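Local coordinates for 432aa long hypothetical deoxyribodipyrimidine photolyase (Sulfolobus tokodaii, PDB 2E0I), which probably repairs ultraviolet-damaged DNA in light-driven fashion as an FAD-containing deoxyribodipyrimidine photolyase, with a second FAD proposed to harvest light, at residues Lys109-Lys112 / Val113-Asn117; Met298-Leu301 / Asn302-Tyr306. All blocks are in the same frame, centred on the assembly; numbering follows the deposited sequence.

Contact 1: Lys109-Lys112 / Val113-Asn117; sequences KIRK and VCEEN
The carboxylate of Glu115 lies over the aliphatic part of Arg111, its plane turned 34° from that of the guanidinium. Its OE2 oxygen comes against the Arg111 chain at CG and CD, 3.1 Å from CG, whereas Arg111 NH1 stays 4.7 Å from the same oxygen, close enough for the opposite charges probably to attract, though they do not touch. With Arg111 CG anti to its backbone N (chi1 -176°), the bend at chi3 turns the guanidinium away from the carboxylate, toward strand 120-124, where NH1 makes a weak hydrogen bond to Phe121 O. One residue on, Lys112 and Glu116 run side by side and point the same way, their ends linked by a long salt bridge, NZ to OE1 3.7 Å. Along the backbone, helical bonds continue to Glu116 N, which reaches Lys112 O at 3.2 Å, although Glu116 itself has left helical conformation. Asn117 closes the turn: its ND2 donates to Val113 O at 2.7 Å, in the carbonyl plane, so a side-chain amide serves a carbonyl of the last turn. On the inner side, Ile110 CG2 meets Cys114 SG at 4.1 Å. Ile110 and Val113 pack on Val83 of helix 79-86, and Ile110 and Cys114 rest on Phe121 of strand 120-124. The contact forms the C-terminal end of helix 101-115, the crossover of a beta-alpha-beta unit from strand 92-96 to strand 120-124.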
loop_
_atom_site.group_PDB
_atom_site.type_symbol
_atom_site.label_atom_id
_atom_site.label_comp_id
_atom_site.label_asym_id
_atom_site.label_seq_id
_atom_site.Cartn_x
_atom_site.Cartn_y
_atom_site.Cartn_z
ATOM N N LYS A 109 -0.342 24.157 -0.221
ATOM C CA LYS A 109 -1.507 24.995 -0.100
ATOM C C LYS A 109 -1.814 25.253 1.358
ATOM O O LYS A 109 -2.171 26.371 1.721
ATOM C CB LYS A 109 -2.713 24.370 -0.806
ATOM C CG LYS A 109 -2.481 24.155 -2.298
ATOM C CD LYS A 109 -3.775 23.972 -3.080
ATOM C CE LYS A 109 -3.551 23.182 -4.383
ATOM N NZ LYS A 109 -3.359 21.698 -4.140
ATOM N N ILE A 110 -1.675 24.245 2.212
ATOM C CA ILE A 110 -1.964 24.479 3.627
ATOM C C ILE A 110 -0.956 25.488 4.179
ATOM O O ILE A 110 -1.292 26.319 5.027
ATOM C CB ILE A 110 -1.907 23.177 4.472
ATOM C CG1 ILE A 110 -2.981 22.197 3.995
ATOM C CG2 ILE A 110 -2.143 23.503 5.945
ATOM C CD1 ILE A 110 -2.926 20.837 4.680
ATOM N N ARG A 111 0.279 25.417 3.681
ATOM C CA ARG A 111 1.316 26.331 4.129
ATOM C C ARG A 111 0.951 27.761 3.746
ATOM O O ARG A 111 1.022 28.670 4.575
ATOM C CB ARG A 111 2.665 25.953 3.534
ATOM C CG ARG A 111 3.782 26.825 4.053
ATOM C CD ARG A 111 5.131 26.307 3.634
ATOM N NE ARG A 111 5.474 25.055 4.306
ATOM C CZ ARG A 111 5.660 24.930 5.620
ATOM N NH1 ARG A 111 5.529 25.988 6.415
ATOM N NH2 ARG A 111 5.984 23.748 6.141
ATOM N N LYS A 112 0.556 27.964 2.495
ATOM C CA LYS A 112 0.146 29.291 2.055
ATOM C C LYS A 112 -0.984 29.842 2.939
ATOM O O LYS A 112 -0.910 30.961 3.432
ATOM C CB LYS A 112 -0.318 29.242 0.606
ATOM C CG LYS A 112 0.811 29.272 -0.401
ATOM C CD LYS A 112 0.275 29.531 -1.813
ATOM C CE LYS A 112 -0.818 30.633 -1.831
ATOM N NZ LYS A 112 -0.479 31.859 -1.018
ATOM N N VAL A 113 -2.025 29.049 3.140
ATOM C CA VAL A 113 -3.147 29.457 3.966
ATOM C C VAL A 113 -2.690 29.777 5.387
ATOM O O VAL A 113 -3.255 30.655 6.051
ATOM C CB VAL A 113 -4.209 28.344 4.015
ATOM C CG1 VAL A 113 -5.339 28.720 4.974
ATOM C CG2 VAL A 113 -4.742 28.104 2.623
ATOM N N CYS A 114 -1.666 29.063 5.849
ATOM C CA CYS A 114 -1.151 29.263 7.197
ATOM C C CYS A 114 -0.390 30.558 7.376
ATOM O O CYS A 114 -0.514 31.221 8.409
ATOM C CB CYS A 114 -0.266 28.094 7.600
ATOM S SG CYS A 114 -1.216 26.714 8.255
ATOM N N GLU A 115 0.403 30.910 6.373
ATOM C CA GLU A 115 1.183 32.141 6.405
ATOM C C GLU A 115 0.272 33.373 6.370
ATOM O O GLU A 115 0.539 34.377 7.028
ATOM C CB GLU A 115 2.150 32.159 5.222
ATOM C CG GLU A 115 3.326 31.210 5.392
ATOM C CD GLU A 115 4.080 30.962 4.097
ATOM O OE1 GLU A 115 4.205 31.904 3.278
ATOM O OE2 GLU A 115 4.560 29.821 3.903
ATOM N N GLU A 116 -0.809 33.280 5.607
ATOM C CA GLU A 116 -1.753 34.375 5.481
ATOM C C GLU A 116 -2.783 34.366 6.590
ATOM O O GLU A 116 -3.921 34.766 6.375
ATOM C CB GLU A 116 -2.471 34.277 4.140
ATOM C CG GLU A 116 -1.533 34.272 2.951
ATOM C CD GLU A 116 -2.278 34.306 1.624
ATOM O OE1 GLU A 116 -3.009 33.331 1.324
ATOM O OE2 GLU A 116 -2.134 35.310 0.884
ATOM N N ASN A 117 -2.398 33.901 7.770
ATOM C CA ASN A 117 -3.321 33.850 8.896
ATOM C C ASN A 117 -2.521 33.817 10.168
ATOM O O ASN A 117 -3.076 33.801 11.270
ATOM C CB ASN A 117 -4.204 32.605 8.816
ATOM C CG ASN A 117 -5.403 32.800 7.915
ATOM O OD1 ASN A 117 -6.422 33.358 8.330
ATOM N ND2 ASN A 117 -5.283 32.347 6.662
#

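Contact 2: Met298-Leu301 / Asn302-Tyr306; sequences MRML and NSTGY. With FAD (flavin-adenine dinucleotide), chain E.
Gly305 N donates to Leu301 O at 2.6 Å, the final backbone bond of this helix end. Gly305 has a positive phi of 79°, a backbone shape that favours glycine, and there the chain leaves the helix. One turn earlier, Asn302 N binds Met298 O at 2.8 Å. The amide of Asn302 is taken up at both ends outside the helix, OD1 by Tyr333 OH and ND2 by Lys285 O. Met300 stretches out along the exit of the chain: CG is anti to the backbone N (chi1 -177°) and the rest extended, which brings CE to the edge of the Tyr306 ring, in its plane, 3.9 Å from CD2. The methyl thus abuts the ring on its backbone side, while the phenol end reaches the cofactor. Tyr306 OH donates to FAD O2P, a phosphate oxygen, at 2.9 Å, and ring atom CE1 lies near FAD O5'. Arg215 and Ser217 bind the same cofactor through their backbone nitrogens. A helix terminus that turns at glycine and delivers a tyrosine to the FAD pyrophosphate here forms part of the FAD pocket in the photolyase FAD-binding domain.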
loop_
_atom_site.group_PDB
_atom_site.type_symbol
_atom_site.label_atom_id
_atom_site.label_comp_id
_atom_site.label_asym_id
_atom_site.label_seq_id
_atom_site.Cartn_x
_atom_site.Cartn_y
_atom_site.Cartn_z
ATOM N N MET A 298 -5.991 -13.532 -8.410
ATOM C CA MET A 298 -6.950 -12.473 -8.668
ATOM C C MET A 298 -8.235 -12.657 -7.884
ATOM O O MET A 298 -8.753 -11.703 -7.296
ATOM C CB MET A 298 -7.256 -12.386 -10.162
ATOM C CG MET A 298 -6.030 -12.075 -11.020
ATOM S SD MET A 298 -5.112 -10.601 -10.512
ATOM C CE MET A 298 -6.255 -9.268 -11.030
ATOM N N ARG A 299 -8.750 -13.880 -7.855
ATOM C CA ARG A 299 -9.988 -14.118 -7.132
ATOM C C ARG A 299 -9.827 -13.808 -5.658
ATOM O O ARG A 299 -10.696 -13.164 -5.066
ATOM C CB ARG A 299 -10.472 -15.548 -7.334
ATOM C CG ARG A 299 -10.933 -15.786 -8.741
ATOM C CD ARG A 299 -11.586 -17.127 -8.913
ATOM N NE ARG A 299 -11.766 -17.422 -10.331
ATOM C CZ ARG A 299 -12.412 -18.485 -10.793
ATOM N NH1 ARG A 299 -12.948 -19.352 -9.941
ATOM N NH2 ARG A 299 -12.504 -18.693 -12.105
ATOM N N MET A 300 -8.724 -14.248 -5.061
ATOM C CA MET A 300 -8.508 -13.960 -3.657
ATOM C C MET A 300 -8.476 -12.447 -3.470
ATOM O O MET A 300 -9.242 -11.894 -2.682
ATOM C CB MET A 300 -7.198 -14.553 -3.154
ATOM C CG MET A 300 -7.024 -14.304 -1.668
ATOM S SD MET A 300 -5.498 -14.891 -0.931
ATOM C CE MET A 300 -5.617 -14.062 0.647
ATOM N N LEU A 301 -7.589 -11.782 -4.208
ATOM C CA LEU A 301 -7.461 -10.334 -4.131
ATOM C C LEU A 301 -8.829 -9.661 -4.220
ATOM O O LEU A 301 -9.129 -8.771 -3.434
ATOM C CB LEU A 301 -6.553 -9.826 -5.263
ATOM C CG LEU A 301 -6.644 -8.341 -5.658
ATOM C CD1 LEU A 301 -6.161 -7.470 -4.510
ATOM C CD2 LEU A 301 -5.820 -8.078 -6.915
ATOM N N ASN A 302 -9.666 -10.090 -5.161
ATOM C CA ASN A 302 -10.973 -9.459 -5.320
ATOM C C ASN A 302 -11.895 -9.564 -4.117
ATOM O O ASN A 302 -12.582 -8.610 -3.762
ATOM C CB ASN A 302 -11.700 -9.996 -6.560
ATOM C CG ASN A 302 -11.059 -9.529 -7.867
ATOM O OD1 ASN A 302 -10.739 -8.352 -8.026
ATOM N ND2 ASN A 302 -10.880 -10.454 -8.811
ATOM N N SER A 303 -11.914 -10.713 -3.470
ATOM C CA SER A 303 -12.801 -10.868 -2.344
ATOM C C SER A 303 -12.141 -10.537 -1.035
ATOM O O SER A 303 -12.816 -10.305 -0.045
ATOM C CB SER A 303 -13.311 -12.288 -2.285
ATOM O OG SER A 303 -12.243 -13.126 -1.932
ATOM N N THR A 304 -10.823 -10.495 -1.019
ATOM C CA THR A 304 -10.130 -10.220 0.222
ATOM C C THR A 304 -9.373 -8.884 0.265
ATOM O O THR A 304 -9.195 -8.296 1.336
ATOM C CB THR A 304 -9.171 -11.369 0.520
ATOM O OG1 THR A 304 -8.735 -11.271 1.870
ATOM C CG2 THR A 304 -7.962 -11.298 -0.370
ATOM N N GLY A 305 -8.932 -8.412 -0.900
ATOM C CA GLY A 305 -8.180 -7.170 -0.968
ATOM C C GLY A 305 -6.725 -7.371 -0.574
ATOM O O GLY A 305 -5.999 -6.415 -0.295
ATOM N N TYR A 306 -6.296 -8.630 -0.568
ATOM C CA TYR A 306 -4.934 -8.981 -0.197
ATOM C C TYR A 306 -4.442 -10.247 -0.915
ATOM O O TYR A 306 -5.230 -11.107 -1.277
ATOM C CB TYR A 306 -4.861 -9.200 1.326
ATOM C CG TYR A 306 -3.540 -9.768 1.797
ATOM C CD1 TYR A 306 -2.489 -8.931 2.183
ATOM C CD2 TYR A 306 -3.303 -11.144 1.755
ATOM C CE1 TYR A 306 -1.230 -9.450 2.510
ATOM C CE2 TYR A 306 -2.051 -11.673 2.073
ATOM C CZ TYR A 306 -1.021 -10.825 2.444
ATOM O OH TYR A 306 0.223 -11.360 2.706
HETATM P PA FAD E . 5.171 -10.180 4.165
HETATM O O1A FAD E . 4.682 -10.822 5.407
HETATM O O2A FAD E . 6.253 -10.707 3.305
HETATM O O5B FAD E . 6.001 -9.025 4.921
HETATM C C5B FAD E . 7.122 -8.382 4.311
HETATM C C4B FAD E . 7.058 -6.874 4.564
HETATM O O4B FAD E . 8.165 -6.191 3.949
HETATM C C3B FAD E . 5.781 -6.304 3.943
HETATM O O3B FAD E . 4.772 -6.238 4.953
HETATM C C2B FAD E . 6.236 -4.883 3.618
HETATM O O2B FAD E . 6.308 -4.112 4.818
HETATM C C1B FAD E . 7.642 -5.165 3.087
HETATM N N9A FAD E . 7.617 -5.665 1.692
HETATM C C8A FAD E . 7.664 -6.935 1.294
HETATM N N7A FAD E . 7.716 -6.985 -0.036
HETATM C C5A FAD E . 7.700 -5.736 -0.492
HETATM C C6A FAD E . 7.729 -5.152 -1.754
HETATM N N6A FAD E . 7.816 -5.900 -2.850
HETATM N N1A FAD E . 7.679 -3.816 -1.855
HETATM C C2A FAD E . 7.606 -3.043 -0.785
HETATM N N3A FAD E . 7.582 -3.563 0.430
HETATM C C4A FAD E . 7.627 -4.892 0.608
HETATM N N1 FAD E . 2.714 -3.350 -0.761
HETATM C C2 FAD E . 1.937 -2.339 -0.181
HETATM O O2 FAD E . 1.995 -2.119 1.027
HETATM N N3 FAD E . 1.044 -1.604 -0.971
HETATM C C4 FAD E . 0.930 -1.896 -2.335
HETATM O O4 FAD E . 0.189 -1.214 -3.041
HETATM C C4X FAD E . 1.691 -2.913 -2.902
HETATM N N5 FAD E . 1.501 -3.249 -4.247
HETATM C C5X FAD E . 2.275 -4.256 -4.839
HETATM C C6 FAD E . 2.079 -4.561 -6.182
HETATM C C7 FAD E . 2.864 -5.534 -6.791
HETATM C C7M FAD E . 2.648 -5.827 -8.278
HETATM C C8 FAD E . 3.838 -6.204 -6.053
HETATM C C8M FAD E . 4.736 -7.260 -6.702
HETATM C C9 FAD E . 4.024 -5.893 -4.709
HETATM C C9A FAD E . 3.251 -4.913 -4.091
HETATM N N10 FAD E . 3.444 -4.574 -2.739
HETATM C C10 FAD E . 2.590 -3.642 -2.126
HETATM C "C1'" FAD E . 4.519 -5.227 -1.948
HETATM C "C2'" FAD E . 4.176 -6.509 -1.185
HETATM O "O2'" FAD E . 3.588 -7.472 -2.063
HETATM C "C3'" FAD E . 3.254 -6.253 0.009
HETATM O "O3'" FAD E . 3.835 -5.252 0.848
HETATM C "C4'" FAD E . 3.054 -7.523 0.839
HETATM O "O4'" FAD E . 2.520 -8.569 0.022
HETATM C "C5'" FAD E . 2.106 -7.268 2.014
HETATM O "O5'" FAD E . 1.838 -8.477 2.733
HETATM P P FAD E . 2.666 -8.875 4.055
HETATM O O1P FAD E . 2.670 -7.704 4.961
HETATM O O2P FAD E . 2.100 -10.147 4.557
HETATM O O3P FAD E . 4.162 -9.112 3.499
#

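Reading from the N terminus, contact 1 comes first, at the end of helix 101-115 in the domain with the parallel sheet; contact 2 follows at the end of helix 292-304 in the FAD-binding region. Both are local, each within a single helix end and its exit, so neither closes a long loop, and they lie in series without nesting or crossing. The centres of contact 1 and contact 2 are about 42 Å apart, on opposite sides of the chain's centre. The nearest atoms of contact 1 and contact 2 are about 28 Å apart. Contact 1 packs its helix against helix 79-86 and strand 120-124. Contact 2 joins its helix to helices 327-337 and 379-384 and to a bound FAD.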